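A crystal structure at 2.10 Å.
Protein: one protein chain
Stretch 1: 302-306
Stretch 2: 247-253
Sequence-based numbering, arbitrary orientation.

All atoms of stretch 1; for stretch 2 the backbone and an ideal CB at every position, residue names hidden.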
# COMPACT_ATOMS: atom_id res chain seq x y z
N PHE A 302 20.33 -21.01 -3.28
CA PHE A 302 19.04 -20.38 -3.06
C PHE A 302 18.45 -20.74 -1.70
O PHE A 302 18.56 -21.88 -1.24
CB PHE A 302 18.07 -20.73 -4.19
CG PHE A 302 18.37 -20.03 -5.50
CD1 PHE A 302 18.53 -18.64 -5.53
CD2 PHE A 302 18.52 -20.76 -6.68
CE1 PHE A 302 18.82 -17.98 -6.73
CE2 PHE A 302 18.81 -20.11 -7.89
CZ PHE A 302 18.96 -18.72 -7.91
N ALA A 303 17.86 -19.75 -1.04
CA ALA A 303 17.26 -19.92 0.28
C ALA A 303 16.32 -21.12 0.37
O ALA A 303 15.60 -21.44 -0.59
CB ALA A 303 16.53 -18.67 0.67
N PRO A 304 16.34 -21.83 1.51
CA PRO A 304 15.47 -23.00 1.69
C PRO A 304 14.01 -22.57 1.83
O PRO A 304 13.70 -21.53 2.40
CB PRO A 304 16.03 -23.63 2.96
CG PRO A 304 16.47 -22.46 3.74
CD PRO A 304 17.17 -21.61 2.70
N MET A 305 13.10 -23.40 1.32
CA MET A 305 11.69 -23.07 1.39
C MET A 305 10.82 -24.13 2.08
O MET A 305 10.80 -25.32 1.75
CB MET A 305 11.14 -22.91 -0.04
CG MET A 305 9.61 -22.99 -0.14
SD MET A 305 8.96 -22.66 -1.78
CE MET A 305 9.36 -24.18 -2.66
N VAL A 306 10.10 -23.63 3.07
CA VAL A 306 9.10 -24.32 3.88
C VAL A 306 7.76 -23.84 3.34
O VAL A 306 7.44 -22.65 3.41
CB VAL A 306 9.16 -24.01 5.38
CG1 VAL A 306 8.22 -24.94 6.12
CG2 VAL A 306 10.56 -24.18 5.91
N UNK A 247 21.51 -14.47 5.61
CA UNK A 247 20.74 -15.71 5.52
C UNK A 247 19.32 -15.37 5.09
O UNK A 247 18.74 -14.40 5.58
CB UNK A 247 20.74 -16.46 6.85
N UNK A 248 18.72 -16.20 4.24
CA UNK A 248 17.37 -15.94 3.74
C UNK A 248 16.49 -17.18 3.83
O UNK A 248 16.99 -18.31 3.79
CB UNK A 248 17.43 -15.45 2.29
N UNK A 249 15.18 -16.97 3.96
CA UNK A 249 14.22 -18.06 4.04
C UNK A 249 12.91 -17.70 3.32
O UNK A 249 12.48 -16.55 3.31
CB UNK A 249 13.94 -18.41 5.50
N UNK A 250 12.33 -18.70 2.66
CA UNK A 250 11.08 -18.54 1.93
C UNK A 250 10.01 -19.32 2.69
O UNK A 250 10.18 -20.52 2.95
CB UNK A 250 11.21 -19.02 0.48
N UNK A 251 8.94 -18.64 3.08
CA UNK A 251 7.83 -19.26 3.80
C UNK A 251 6.56 -19.05 2.97
O UNK A 251 5.98 -17.97 2.97
CB UNK A 251 7.68 -18.68 5.21
N UNK A 252 6.14 -20.10 2.27
CA UNK A 252 4.98 -20.08 1.37
C UNK A 252 3.74 -20.79 1.90
O UNK A 252 3.76 -22.00 2.14
CB UNK A 252 5.37 -20.71 0.03
N UNK A 253 2.64 -20.06 2.05
CA UNK A 253 1.42 -20.67 2.54
C UNK A 253 0.20 -20.59 1.63
O UNK A 253 -0.79 -21.30 1.85
CB UNK A 253 1.06 -20.03 3.88

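Position 247 has an ideal CB with no atom of stretch 1 within 5.5 Å, so the visible atoms set no requirement and almost any side chain would do. The deposited residue is Lys 247, whose end leads away from stretch 1.

At 248 the backbone is extended (phi/psi -132/153) and CA-to-CB points sideways, yet the ideal CB lies 3.7 Å from Ala 303 CB. A small or branched side chain with a methyl to offer would suit; valine, threonine or alanine are all reasonable. The residue is Thr 248. Its chi1 of -61° (m) leaves CG2 3.6 Å from Ala 303 CB, while OG1 is hydrogen-bonded elsewhere in the structure. Its carbonyl also packs here, with Thr 248 O 3.2 Å from Ala 303 CB and 3.5 Å from Pro 304 CD.

The ideal CB of 249 is 4.4 Å from Pro 304 O and 5.5 Å from Ala 303 CB, pointing sideways at phi/psi -144/142. Stretch 1 constrains it loosely, and beta-branched or other apolar residues would fit. Val 249 occupies it in the p rotamer, placing CG2 3.7 Å from Pro 304 O.

Position 250 pairs with Met 305 in a parallel bridge, their CA atoms 4.6 Å apart. Its N donates to Pro 304 O (3.2 Å, 173°) and its O accepts from Val 306 N (3.1 Å, 156°), so proline is excluded by the first bond. The ideal CB sits 3.9 Å from Met 305 CB on the same face of the sheet, favouring an apolar side chain such as valine, isoleucine or leucine. Val 250 (t) meets this: its CB is 3.8 Å from Met 305 CB, and its CG2 reaches to 4.5 Å from Ala 303 CB.

At 251 the CB turns to the other face, that of Val 306, its bridge partner (CA-CA 5.2 Å). The nearest atom of stretch 1 to the ideal CB of 251 is Val 306 O, at 4.4 Å, so a longer apolar chain could exploit the neighbouring valine better than a short one. Leu 251 does so: with chi1 m and chi2 t, its end comes nearer and CD2 lies 4.0 Å from Val 306 CB. On the backbone, Leu 251 CA makes a CA-H...O contact with Val 306 O at 3.4 Å.

The N of 252 donates to Val 306 O (3.1 Å, 155°), again disfavouring proline. Its ideal CB is 4.5 Å from Met 305 SD, compatible with small polar or apolar residues. Ser 252 keeps CB beside that sulfur; OG is hydrogen-bonded elsewhere.

The ideal CB of 253 has no atom of stretch 1 within 5.5 Å, and phi/psi -121/-15 does not demand glycine, so many residues would suit; the deposited Gly 253 makes no contact with stretch 1.

Stretch 2 247-253: KTVVLSG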
# COMPACT_ATOMS: atom_id res chain seq x y z
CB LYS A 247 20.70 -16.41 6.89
CG LYS A 247 22.05 -16.51 7.60
CD LYS A 247 23.02 -17.42 6.86
CE LYS A 247 24.43 -17.27 7.41
NZ LYS A 247 24.97 -15.89 7.18
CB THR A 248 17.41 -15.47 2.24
OG1 THR A 248 18.15 -14.25 2.14
CG2 THR A 248 16.01 -15.27 1.67
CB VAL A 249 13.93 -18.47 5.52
CG1 VAL A 249 13.20 -17.35 6.26
CG2 VAL A 249 13.13 -19.76 5.58
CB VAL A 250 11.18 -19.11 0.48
CG1 VAL A 250 9.82 -19.08 -0.20
CG2 VAL A 250 12.18 -18.32 -0.34
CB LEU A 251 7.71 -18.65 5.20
CG LEU A 251 8.97 -18.74 6.09
CD1 LEU A 251 8.82 -17.90 7.32
CD2 LEU A 251 9.29 -20.17 6.46
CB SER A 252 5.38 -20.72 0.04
OG SER A 252 4.56 -20.29 -1.03
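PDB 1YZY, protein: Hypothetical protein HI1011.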